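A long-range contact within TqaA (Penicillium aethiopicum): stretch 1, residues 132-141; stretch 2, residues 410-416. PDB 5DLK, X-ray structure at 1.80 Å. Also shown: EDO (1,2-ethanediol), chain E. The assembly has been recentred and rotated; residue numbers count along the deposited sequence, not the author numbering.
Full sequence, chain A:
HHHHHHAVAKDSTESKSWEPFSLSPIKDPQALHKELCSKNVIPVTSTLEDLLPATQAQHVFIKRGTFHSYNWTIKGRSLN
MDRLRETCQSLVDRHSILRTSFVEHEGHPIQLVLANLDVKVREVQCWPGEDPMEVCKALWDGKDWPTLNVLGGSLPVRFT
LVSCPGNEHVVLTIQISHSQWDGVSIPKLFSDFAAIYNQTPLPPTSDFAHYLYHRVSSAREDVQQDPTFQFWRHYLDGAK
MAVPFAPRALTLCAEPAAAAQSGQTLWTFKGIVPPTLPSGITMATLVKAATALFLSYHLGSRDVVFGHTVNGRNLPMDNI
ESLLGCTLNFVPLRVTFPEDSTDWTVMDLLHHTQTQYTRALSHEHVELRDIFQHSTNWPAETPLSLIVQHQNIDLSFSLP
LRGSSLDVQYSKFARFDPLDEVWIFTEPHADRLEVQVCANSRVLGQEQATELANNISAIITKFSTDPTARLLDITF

Stretch 1 (132-141) PMEVCKALWD
Stretch 2 410-416: YSKFARF

Helix 132-141 of TqaA lies over strand 410-415, running nearly parallel to it (9° between N-to-C directions, axes 10.6 Å apart at closest); Met-133 CA is 9.9 Å from Ser-411 CA, and Trp-140 CA 8.0 Å from Phe-413 CA. No direct hydrogen bond crosses; 378 Å² is buried in all, and Phe-413 gives the largest share, 140 Å². The strand is extended (Phe-413 phi/psi -111/149), so Ser-411 and Phe-413 point toward the helix, while Lys-412 and Ala-414 point away. Phe-413 (chi1 -50°, m; chi2 -40°) puts its ring among Met-133, Cys-136, Lys-137 and Trp-140. Trp-140, t with chi2 -107°, offers an indole face to Phe-413 CB, 3.3 Å from Trp-140 CE2; the two rings meet obliquely, planes at 39°. Lys-137 (t, p, 148°, p) sets CD over a Phe-413 face, 3.6 Å from Phe-413 CE1, while its NZ reaches Asp-141 OD2 (m) in a 2.9 Å salt bridge. Met-133 points sideways, but t, p, p torsions bring SD to 3.9 Å from Phe-413 CZ and CE to 3.5 Å from Ser-411 OG (p). Buried Cys-136 (m) points toward the strand, CB 4.2 Å from Phe-413 CE2. Arg-415 chi1 (m) puts CG 3.7 Å from Trp-140 CZ2; chi2 and chi3, both m, with chi4 180°, bring NH1 to a water that accepts from Trp-140 NE1 (2.8 Å) and Arg-415 NH1 (3.1 Å), bridging the stretches.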

# COMPACT_ATOMS: atom_id res chain seq x y z
N PRO A 132 19.34 21.49 5.83
CA PRO A 132 17.88 21.40 5.90
C PRO A 132 17.39 19.95 6.07
O PRO A 132 16.42 19.74 6.78
CB PRO A 132 17.41 21.96 4.56
CG PRO A 132 18.58 22.68 4.00
CD PRO A 132 19.79 22.01 4.53
N MET A 133 18.06 18.98 5.45
CA MET A 133 17.61 17.60 5.59
C MET A 133 17.81 17.12 7.03
O MET A 133 16.96 16.41 7.57
CB MET A 133 18.33 16.67 4.61
CG MET A 133 17.76 15.24 4.60
SD MET A 133 16.02 15.11 4.10
CE MET A 133 16.12 15.48 2.35
N GLU A 134 18.91 17.53 7.66
CA GLU A 134 19.19 17.14 9.03
C GLU A 134 18.16 17.71 10.01
O GLU A 134 17.85 17.09 11.02
CB GLU A 134 20.61 17.56 9.44
CG GLU A 134 21.70 16.76 8.72
CD GLU A 134 23.10 17.28 9.01
OE1 GLU A 134 23.28 17.97 10.04
OE2 GLU A 134 24.02 16.99 8.21
N VAL A 135 17.66 18.91 9.71
CA VAL A 135 16.57 19.48 10.49
C VAL A 135 15.30 18.61 10.32
O VAL A 135 14.61 18.31 11.29
CB VAL A 135 16.27 20.92 10.06
CG1 VAL A 135 14.96 21.43 10.68
CG2 VAL A 135 17.45 21.83 10.43
N CYS A 136 15.01 18.26 9.08
CA CYS A 136 13.85 17.40 8.78
C CYS A 136 13.95 16.08 9.54
O CYS A 136 12.97 15.60 10.12
CB CYS A 136 13.73 17.14 7.28
SG CYS A 136 13.28 18.55 6.25
N LYS A 137 15.13 15.48 9.52
CA LYS A 137 15.34 14.21 10.20
C LYS A 137 15.17 14.37 11.71
O LYS A 137 14.58 13.53 12.36
CB LYS A 137 16.72 13.63 9.87
CG LYS A 137 16.94 12.19 10.34
CD LYS A 137 15.87 11.24 9.77
CE LYS A 137 16.43 9.83 9.51
NZ LYS A 137 17.05 9.23 10.73
N ALA A 138 15.66 15.48 12.27
CA ALA A 138 15.49 15.70 13.71
C ALA A 138 14.02 15.84 14.11
O ALA A 138 13.63 15.37 15.18
CB ALA A 138 16.28 16.96 14.16
N LEU A 139 13.22 16.52 13.29
CA LEU A 139 11.81 16.70 13.60
C LEU A 139 11.07 15.36 13.45
O LEU A 139 10.19 15.03 14.24
CB LEU A 139 11.18 17.76 12.69
CG LEU A 139 11.66 19.20 12.95
CD1 LEU A 139 11.09 20.08 11.85
CD2 LEU A 139 11.19 19.65 14.32
N TRP A 140 11.46 14.61 12.43
CA TRP A 140 10.89 13.27 12.17
C TRP A 140 11.10 12.32 13.36
O TRP A 140 10.14 11.83 13.95
CB TRP A 140 11.52 12.68 10.91
CG TRP A 140 11.06 11.29 10.53
CD1 TRP A 140 11.78 10.13 10.64
CD2 TRP A 140 9.80 10.92 9.94
NE1 TRP A 140 11.05 9.06 10.15
CE2 TRP A 140 9.83 9.52 9.73
CE3 TRP A 140 8.66 11.64 9.56
CZ2 TRP A 140 8.75 8.82 9.16
CZ3 TRP A 140 7.58 10.94 9.00
CH2 TRP A 140 7.64 9.55 8.80
N ASP A 141 12.36 12.10 13.72
CA ASP A 141 12.70 11.23 14.84
C ASP A 141 12.34 11.77 16.21
O ASP A 141 12.14 11.01 17.15
CB ASP A 141 14.20 10.91 14.83
CG ASP A 141 14.57 9.97 13.70
OD1 ASP A 141 13.71 9.16 13.29
OD2 ASP A 141 15.73 10.03 13.24
N TYR A 410 14.89 13.24 -4.87
CA TYR A 410 13.95 12.49 -4.03
C TYR A 410 14.64 11.70 -2.93
O TYR A 410 15.70 11.14 -3.14
CB TYR A 410 13.14 11.53 -4.90
CG TYR A 410 12.33 10.49 -4.14
CD1 TYR A 410 11.02 10.75 -3.76
CD2 TYR A 410 12.87 9.24 -3.82
CE1 TYR A 410 10.26 9.81 -3.09
CE2 TYR A 410 12.11 8.28 -3.13
CZ TYR A 410 10.81 8.58 -2.78
OH TYR A 410 10.04 7.67 -2.10
N SER A 411 14.01 11.66 -1.76
CA SER A 411 14.39 10.73 -0.70
C SER A 411 13.19 10.56 0.22
O SER A 411 12.20 11.26 0.06
CB SER A 411 15.63 11.23 0.06
OG SER A 411 15.34 12.40 0.79
N LYS A 412 13.26 9.66 1.20
CA LYS A 412 12.10 9.49 2.08
C LYS A 412 12.48 8.98 3.45
O LYS A 412 13.57 8.41 3.64
CB LYS A 412 11.07 8.54 1.43
CG LYS A 412 11.57 7.10 1.31
CD LYS A 412 10.49 6.17 0.80
CE LYS A 412 11.06 4.77 0.55
NZ LYS A 412 11.72 4.27 1.76
N PHE A 413 11.60 9.24 4.41
CA PHE A 413 11.63 8.57 5.69
C PHE A 413 10.39 7.66 5.70
O PHE A 413 9.37 8.02 5.13
CB PHE A 413 11.55 9.53 6.87
CG PHE A 413 12.51 10.69 6.83
CD1 PHE A 413 13.82 10.54 6.40
CD2 PHE A 413 12.09 11.96 7.24
CE1 PHE A 413 14.70 11.63 6.38
CE2 PHE A 413 12.96 13.05 7.21
CZ PHE A 413 14.25 12.88 6.79
N ALA A 414 10.47 6.53 6.39
CA ALA A 414 9.32 5.62 6.43
C ALA A 414 9.26 4.78 7.72
O ALA A 414 10.29 4.34 8.24
CB ALA A 414 9.34 4.72 5.20
N ARG A 415 8.05 4.58 8.22
CA ARG A 415 7.77 3.70 9.35
C ARG A 415 6.82 2.61 8.85
O ARG A 415 5.92 2.88 8.05
CB ARG A 415 7.11 4.44 10.51
CG ARG A 415 7.86 5.69 10.99
CD ARG A 415 9.30 5.37 11.31
NE ARG A 415 9.44 4.48 12.45
CZ ARG A 415 10.62 4.07 12.91
NH1 ARG A 415 11.73 4.49 12.34
NH2 ARG A 415 10.68 3.24 13.95
N PHE A 416 7.01 1.39 9.36
CA PHE A 416 6.13 0.26 9.05
C PHE A 416 6.46 -0.86 10.02
O PHE A 416 7.59 -1.32 10.06
CB PHE A 416 6.31 -0.22 7.61
CG PHE A 416 5.50 -1.46 7.27
CD1 PHE A 416 4.12 -1.40 7.22
CD2 PHE A 416 6.13 -2.68 7.04
CE1 PHE A 416 3.35 -2.54 6.91
CE2 PHE A 416 5.37 -3.83 6.72
CZ PHE A 416 3.98 -3.75 6.66
C1 EDO E . 10.67 -0.32 10.04
O1 EDO E . 9.88 -0.58 8.85
C2 EDO E . 10.41 1.08 10.64
O2 EDO E . 9.09 1.18 11.23
O HOH W 1 12.30 6.50 10.09